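Local coordinates for heat shock protease HtrA (Thermotoga maritima, PDB 1L1J), which is an ATP-independent heat shock protease, here its protease domain alone, and probably cleaves protein chains as a serine endopeptidase, at residues Gly166-Leu171 with Ala200-Gln205; Glu36-Lys41 with Ile178-Ser183; Thr28-Pro33 with Val54-Ser59. All coordinates share one frame; numbering follows the deposited sequence.

In the fold
All three contacts lie around the predicted catalytic centre of a chymotrypsin-like protease domain, but at different depths. Contacts 1 and 2 are buried, and Ser183 OG of contact 2 meets Ala200 N of contact 1. Contact 3 is nearer the surface. Contacts 2 and 3 both bring the insert between strands 17-23 and 54-64 onto the body of the domain, one through helix 33-42 and the other through the loop before it, and Phe39 packs on Leu57 between them. Contact 1 instead joins strand 167-174 to the loop 200-205. Ring packing runs through all three: a methyl on tyrosine, a proline on phenylalanine, and phenylalanines beside carbonyl oxygens and a serine hydroxyl.

Contact 1: Gly166-Leu171 with Ala200-Gln205; sequences GYYVGL and AIVNPQ
Tyr168 reaches from strand 167-174 into the loop 200-205 and carries most of this buried contact. Its clearest interaction is a CH-pi contact: Val202 CG2 lies over one ring face, 3.8 Å from the centroid of the Tyr168 ring and 21° off its normal, displaced toward the rim. The valine torsion accounts for this: CG1 stands anti to the backbone N (chi1 -171°), which leaves CG2 beside that N.

Two more apolar pairs complete the packing. Ile201 comes at the Tyr168 ring obliquely, with CG1 3.5 Å from Tyr168 CE2. Leu171 meets Val202 tip to tip, its CD1 4.1 Å from Val202 CG2, and also rests against Phe212 and Ile214 of strand 211-215.

Among polar groups, Tyr168 OH lies 3.0 Å from Ile201 O.

In the backbone, Gly170 and Leu171 form a G1 beta bulge opposite Arg157, where the strand turns a corner. Ile201 also touches the predicted catalytic residues His74 and Asp104. By its place after strand 193-198, this loop probably corresponds to L2 of HtrA proteases, beside the predicted active site in the second barrel of the chymotrypsin fold.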
# COMPACT_ATOMS: atom_id res chain seq x y z
N GLY A 166 -9.74 -19.41 -0.05
CA GLY A 166 -10.46 -18.30 0.53
C GLY A 166 -10.99 -17.36 -0.53
O GLY A 166 -11.13 -17.73 -1.69
N TYR A 167 -11.27 -16.14 -0.12
CA TYR A 167 -11.79 -15.12 -1.01
C TYR A 167 -11.27 -13.76 -0.60
O TYR A 167 -11.05 -13.49 0.59
CB TYR A 167 -13.33 -15.06 -0.93
CG TYR A 167 -14.13 -16.11 -1.67
CD1 TYR A 167 -14.24 -17.42 -1.20
CD2 TYR A 167 -14.86 -15.77 -2.82
CE1 TYR A 167 -15.04 -18.36 -1.85
CE2 TYR A 167 -15.66 -16.70 -3.47
CZ TYR A 167 -15.75 -17.98 -2.98
OH TYR A 167 -16.59 -18.88 -3.60
N TYR A 168 -11.05 -12.89 -1.59
CA TYR A 168 -10.65 -11.53 -1.31
C TYR A 168 -12.05 -10.93 -1.37
O TYR A 168 -12.79 -11.25 -2.30
CB TYR A 168 -9.78 -10.96 -2.44
CG TYR A 168 -8.43 -11.66 -2.61
CD1 TYR A 168 -8.15 -12.40 -3.76
CD2 TYR A 168 -7.47 -11.58 -1.63
CE1 TYR A 168 -6.94 -13.06 -3.91
CE2 TYR A 168 -6.26 -12.23 -1.77
CZ TYR A 168 -5.99 -12.97 -2.91
OH TYR A 168 -4.76 -13.60 -3.05
N VAL A 169 -12.45 -10.12 -0.38
CA VAL A 169 -13.80 -9.56 -0.42
C VAL A 169 -13.96 -8.10 0.04
O VAL A 169 -13.23 -7.62 0.92
CB VAL A 169 -14.81 -10.44 0.40
CG1 VAL A 169 -14.35 -11.90 0.42
CG2 VAL A 169 -14.96 -9.90 1.80
N GLY A 170 -14.92 -7.40 -0.57
CA GLY A 170 -15.18 -6.00 -0.24
C GLY A 170 -14.24 -5.05 -0.96
O GLY A 170 -14.17 -3.86 -0.63
N LEU A 171 -13.56 -5.54 -1.98
CA LEU A 171 -12.58 -4.75 -2.71
C LEU A 171 -13.07 -3.73 -3.74
O LEU A 171 -14.10 -3.92 -4.40
CB LEU A 171 -11.59 -5.69 -3.41
CG LEU A 171 -10.92 -6.73 -2.50
CD1 LEU A 171 -10.14 -7.71 -3.35
CD2 LEU A 171 -10.03 -6.03 -1.47
N ALA A 200 -2.14 -5.99 -3.77
CA ALA A 200 -1.75 -6.89 -4.82
C ALA A 200 -1.95 -8.37 -4.52
O ALA A 200 -1.78 -9.18 -5.43
CB ALA A 200 -0.30 -6.65 -5.20
N ILE A 201 -2.30 -8.76 -3.29
CA ILE A 201 -2.49 -10.20 -3.04
C ILE A 201 -3.19 -10.80 -4.26
O ILE A 201 -2.88 -11.93 -4.67
CB ILE A 201 -3.34 -10.52 -1.75
CG1 ILE A 201 -4.30 -9.36 -1.42
CG2 ILE A 201 -2.41 -10.86 -0.58
CD1 ILE A 201 -5.22 -9.64 -0.21
N VAL A 202 -4.11 -10.05 -4.85
CA VAL A 202 -4.79 -10.51 -6.05
C VAL A 202 -3.70 -10.38 -7.11
O VAL A 202 -3.73 -9.48 -7.95
CB VAL A 202 -5.99 -9.62 -6.41
CG1 VAL A 202 -6.78 -10.28 -7.53
CG2 VAL A 202 -6.86 -9.40 -5.21
N ASN A 203 -2.74 -11.29 -7.00
CA ASN A 203 -1.56 -11.40 -7.86
C ASN A 203 -1.32 -10.32 -8.94
O ASN A 203 -0.38 -9.52 -8.81
CB ASN A 203 -1.54 -12.81 -8.47
CG ASN A 203 -1.64 -13.90 -7.41
OD1 ASN A 203 -2.58 -13.91 -6.61
ND2 ASN A 203 -0.68 -14.81 -7.40
N PRO A 204 -2.17 -10.24 -9.98
CA PRO A 204 -3.35 -11.04 -10.34
C PRO A 204 -3.12 -12.32 -11.18
O PRO A 204 -4.08 -13.03 -11.50
CB PRO A 204 -4.23 -10.01 -11.05
CG PRO A 204 -3.24 -9.20 -11.80
CD PRO A 204 -2.12 -9.00 -10.78
N GLN A 205 -1.86 -12.60 -11.52
CA GLN A 205 -1.50 -13.78 -12.32
C GLN A 205 -1.76 -13.64 -13.83
O GLN A 205 -2.81 -14.04 -14.32
CB GLN A 205 -2.25 -15.04 -11.85
CG GLN A 205 -2.21 -15.32 -10.36
CD GLN A 205 -2.98 -16.58 -10.02
OE1 GLN A 205 -4.10 -16.77 -10.49
NE2 GLN A 205 -2.38 -17.45 -9.21

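Contact 2: Glu36-Lys41 with Ile178-Ser183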
# COMPACT_ATOMS: atom_id res chain seq x y z
N GLU A 36 8.07 -11.84 -4.87
CA GLU A 36 9.52 -11.79 -5.03
C GLU A 36 9.88 -11.81 -6.51
O GLU A 36 10.87 -11.22 -6.92
CB GLU A 36 10.17 -12.97 -4.30
CG GLU A 36 11.51 -13.42 -4.85
CD GLU A 36 11.38 -14.62 -5.79
OE1 GLU A 36 10.76 -15.63 -5.37
OE2 GLU A 36 11.90 -14.56 -6.93
N GLN A 37 9.05 -12.48 -7.31
CA GLN A 37 9.32 -12.56 -8.73
C GLN A 37 9.02 -11.24 -9.43
O GLN A 37 9.66 -10.91 -10.44
CB GLN A 37 8.50 -13.68 -9.37
CG GLN A 37 9.27 -14.43 -10.47
CD GLN A 37 8.36 -15.18 -11.44
OE1 GLN A 37 7.49 -15.98 -11.03
NE2 GLN A 37 8.54 -14.94 -12.74
N PHE A 38 8.06 -10.48 -8.91
CA PHE A 38 7.72 -9.20 -9.52
C PHE A 38 8.88 -8.23 -9.39
O PHE A 38 9.31 -7.63 -10.38
CB PHE A 38 6.48 -8.59 -8.86
CG PHE A 38 6.08 -7.26 -9.43
CD1 PHE A 38 5.43 -7.17 -10.65
CD2 PHE A 38 6.40 -6.08 -8.76
CE1 PHE A 38 5.09 -5.94 -11.19
CE2 PHE A 38 6.06 -4.83 -9.30
CZ PHE A 38 5.41 -4.76 -10.52
N PHE A 39 9.38 -8.06 -8.17
CA PHE A 39 10.51 -7.16 -7.95
C PHE A 39 11.74 -7.68 -8.69
O PHE A 39 12.40 -6.94 -9.42
CB PHE A 39 10.82 -7.04 -6.45
CG PHE A 39 9.75 -6.35 -5.66
CD1 PHE A 39 8.89 -7.08 -4.84
CD2 PHE A 39 9.63 -4.97 -5.70
CE1 PHE A 39 7.91 -6.44 -4.07
CE2 PHE A 39 8.66 -4.32 -4.94
CZ PHE A 39 7.80 -5.05 -4.12
N LYS A 40 12.05 -8.96 -8.49
CA LYS A 40 13.20 -9.59 -9.11
C LYS A 40 13.26 -9.36 -10.62
O LYS A 40 14.32 -9.07 -11.17
CB LYS A 40 13.17 -11.10 -8.82
CG LYS A 40 14.40 -11.87 -9.32
CD LYS A 40 15.67 -11.46 -8.59
CE LYS A 40 16.90 -12.20 -9.12
NZ LYS A 40 16.73 -13.67 -9.08
N LYS A 41 12.11 -9.48 -11.28
CA LYS A 41 12.01 -9.33 -12.72
C LYS A 41 11.84 -7.92 -13.25
O LYS A 41 12.18 -7.65 -14.40
CB LYS A 41 10.86 -10.20 -13.22
CG LYS A 41 10.03 -9.61 -14.37
CD LYS A 41 10.61 -9.89 -15.77
CE LYS A 41 9.52 -9.68 -16.83
NZ LYS A 41 9.94 -9.99 -18.21
N ILE A 178 -2.28 -2.08 -10.53
CA ILE A 178 -1.94 -2.35 -9.14
C ILE A 178 -1.06 -3.61 -9.12
O ILE A 178 -1.41 -4.63 -9.73
CB ILE A 178 -3.21 -2.62 -8.29
CG1 ILE A 178 -4.17 -1.42 -8.35
CG2 ILE A 178 -2.81 -2.95 -6.86
CD1 ILE A 178 -3.79 -0.24 -7.48
N ASN A 179 0.06 -3.55 -8.42
CA ASN A 179 0.98 -4.68 -8.35
C ASN A 179 1.92 -4.56 -7.16
O ASN A 179 1.91 -3.55 -6.46
CB ASN A 179 1.79 -4.73 -9.64
CG ASN A 179 2.32 -3.38 -10.04
OD1 ASN A 179 2.98 -2.69 -9.24
ND2 ASN A 179 2.05 -2.98 -11.28
N PRO A 180 2.75 -5.59 -6.92
CA PRO A 180 3.68 -5.57 -5.79
C PRO A 180 4.48 -4.28 -5.70
O PRO A 180 5.05 -3.96 -4.66
CB PRO A 180 4.57 -6.77 -6.07
CG PRO A 180 3.63 -7.73 -6.70
CD PRO A 180 2.85 -6.87 -7.65
N GLY A 181 4.49 -3.53 -6.79
CA GLY A 181 5.23 -2.28 -6.82
C GLY A 181 4.51 -1.12 -6.18
O GLY A 181 5.09 -0.05 -6.04
N ASN A 182 3.24 -1.29 -5.82
CA ASN A 182 2.49 -0.22 -5.17
C ASN A 182 1.46 -0.76 -4.17
O ASN A 182 0.62 -0.01 -3.66
CB ASN A 182 1.82 0.72 -6.18
CG ASN A 182 0.82 0.02 -7.06
OD1 ASN A 182 0.16 -0.93 -6.64
ND2 ASN A 182 0.68 0.50 -8.29
N SER A 183 1.54 -2.06 -3.92
CA SER A 183 0.69 -2.76 -2.96
C SER A 183 1.02 -2.07 -1.63
O SER A 183 2.19 -1.78 -1.36
CB SER A 183 1.11 -4.24 -2.90
OG SER A 183 0.01 -5.13 -2.81
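Phe38 and Phe39 of helix 33-42 press on Pro180, just before Gly181, Asn182 and Ser183 in the loop that holds the predicted nucleophile of this chymotrypsin-like domain. The tight part is mostly ring packing. Pro180 CD lies over one face of the Phe38 ring in a CH-pi contact, 3.8 Å from the centroid and 16° off the normal. Phe38 sets off toward the loop, with CG anti to the backbone N. Farther along the same ring, Phe38 CZ comes to 3.4 Å from Asn179 CG, the amide and ring planes 28° apart. Phe39 crosses Pro180 obliquely, its CE1 3.9 Å from Pro180 CB, and goes on to Leu46 and Pro140.

The solvent side is looser: Gln37, Lys40 and Lys41 of the same helix are exposed and make no contact with the loop, although Lys40 NZ makes a salt bridge with Glu51.

Polar bonds hold the loop from within and from outside. Asn182 ND2 is bonded to Ala177 O, and Ser183 OG to Ala200 N and Asn72 OD1. Within the loop, Asn179 N donates to Asn182 OD1 at 3.2 Å, a nearly straight bond (163°) whose donor stands above the plane of the side-chain carbonyl.

Contact 3: Thr28-Pro33 with Val54-Ser59; sequences TSFFDP and VASLGS
Ser56 OG sits among carbonyl oxygens from three places: Phe30 O across the contact at 3.2 Å, Ala55 O one residue back at 3.1 Å, and Val75 O of helix 73-76 in a weak hydrogen bond. One hydroxyl proton cannot serve them all, and its choice between Ala55 O and another acceptor is not settled. The three oxygens come from the loop, the strand segment and the helix that carries the predicted catalytic His74. The serine oxygen, Ser56 OG, also lies 3.7 Å from Phe30 CB, where the phenylalanine leaves the backbone.

From there the Phe30 ring meets Ala55 obliquely, with CD1 3.7 Å from Ala55 CB. It also touches Val22 of strand 17-23 and Ala79.

Phe31 meets the start of the same segment, at Val54 and Ala55. Its ring approaches backbone oxygens instead of side chains: Phe31 CE1 is 3.4 Å from Val54 O, and CD1 of the same ring is 3.9 Å from Ala55 O. Glu36 of helix 33-42 touches Phe31 as well.

The backbones are irregular on both sides. Phe31 is the centre of an inverse gamma turn, with a weak bond from Asp32 N to Phe30 O spanning it. Ala55 and Ser56 form a classic beta bulge, both facing Val22, just after helix 50-53.

Here the insert between the first two long strands packs on strand 54-64 of the first barrel of the chymotrypsin fold. By position it probably corresponds to loop LA of HtrA proteases, and with the side chain of Phe30 about 6 Å from that of His74 it lies beside the predicted active site.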
# COMPACT_ATOMS: atom_id res chain seq x y z
N THR A 28 9.96 -15.11 8.05
CA THR A 28 10.09 -15.84 6.75
C THR A 28 8.82 -16.64 6.44
O THR A 28 8.80 -17.87 6.54
CB THR A 28 11.32 -16.79 6.76
OG1 THR A 28 12.52 -16.01 6.88
CG2 THR A 28 11.38 -17.62 5.48
N SER A 29 7.76 -15.92 6.06
CA SER A 29 6.47 -16.52 5.72
C SER A 29 5.81 -15.69 4.61
O SER A 29 5.26 -16.23 3.65
CB SER A 29 5.57 -16.55 6.96
OG SER A 29 4.25 -16.97 6.65
N PHE A 30 5.89 -14.37 4.78
CA PHE A 30 5.34 -13.39 3.84
C PHE A 30 6.11 -13.44 2.52
O PHE A 30 6.07 -12.49 1.72
CB PHE A 30 5.43 -11.98 4.44
CG PHE A 30 6.53 -11.83 5.47
CD1 PHE A 30 7.85 -12.17 5.17
CD2 PHE A 30 6.24 -11.37 6.75
CE1 PHE A 30 8.85 -12.06 6.12
CE2 PHE A 30 7.24 -11.26 7.72
CZ PHE A 30 8.55 -11.60 7.41
N PHE A 31 6.80 -14.55 2.30
CA PHE A 31 7.58 -14.74 1.09
C PHE A 31 6.72 -15.43 0.03
O PHE A 31 7.06 -16.52 -0.42
CB PHE A 31 8.81 -15.61 1.40
CG PHE A 31 9.99 -15.36 0.49
CD1 PHE A 31 11.11 -14.66 0.96
CD2 PHE A 31 9.99 -15.81 -0.83
CE1 PHE A 31 12.21 -14.42 0.13
CE2 PHE A 31 11.08 -15.57 -1.68
CZ PHE A 31 12.19 -14.87 -1.20
N ASP A 32 5.59 -14.82 -0.35
CA ASP A 32 4.76 -15.44 -1.38
C ASP A 32 5.45 -15.22 -2.72
O ASP A 32 5.48 -14.11 -3.24
CB ASP A 32 3.35 -14.84 -1.40
CG ASP A 32 2.49 -15.40 -2.54
OD1 ASP A 32 2.58 -16.60 -2.85
OD2 ASP A 32 1.71 -14.62 -3.13
N PRO A 33 6.01 -16.31 -3.29
CA PRO A 33 6.74 -16.39 -4.57
C PRO A 33 6.28 -15.48 -5.70
O PRO A 33 7.08 -15.16 -6.59
CB PRO A 33 6.64 -17.88 -4.93
CG PRO A 33 5.49 -18.41 -4.09
CD PRO A 33 5.69 -17.66 -2.80
N VAL A 54 16.17 -10.01 1.58
CA VAL A 54 14.82 -9.47 1.78
C VAL A 54 13.70 -10.50 1.90
O VAL A 54 13.71 -11.54 1.24
CB VAL A 54 14.46 -8.47 0.66
CG1 VAL A 54 13.12 -7.81 0.96
CG2 VAL A 54 15.53 -7.41 0.54
N ALA A 55 12.73 -10.20 2.75
CA ALA A 55 11.61 -11.09 2.97
C ALA A 55 10.36 -10.50 2.35
O ALA A 55 9.50 -11.22 1.84
CB ALA A 55 11.41 -11.29 4.47
N SER A 56 10.28 -9.17 2.40
CA SER A 56 9.15 -8.44 1.83
C SER A 56 9.47 -6.98 1.56
O SER A 56 10.10 -6.29 2.37
CB SER A 56 7.94 -8.53 2.75
OG SER A 56 6.98 -9.43 2.22
N LEU A 57 9.02 -6.53 0.40
CA LEU A 57 9.20 -5.15 -0.04
C LEU A 57 7.82 -4.67 -0.43
O LEU A 57 7.09 -5.37 -1.15
CB LEU A 57 10.14 -5.11 -1.24
CG LEU A 57 10.42 -3.76 -1.88
CD1 LEU A 57 10.97 -2.78 -0.86
CD2 LEU A 57 11.41 -3.97 -3.00
N GLY A 58 7.43 -3.51 0.05
CA GLY A 58 6.12 -2.99 -0.28
C GLY A 58 6.01 -1.50 -0.10
O GLY A 58 7.00 -0.77 -0.24
N SER A 59 4.81 -1.04 0.20
CA SER A 59 4.57 0.38 0.40
C SER A 59 3.61 0.54 1.56
O SER A 59 3.09 -0.43 2.10
CB SER A 59 3.97 1.01 -0.86
OG SER A 59 4.77 0.74 -2.00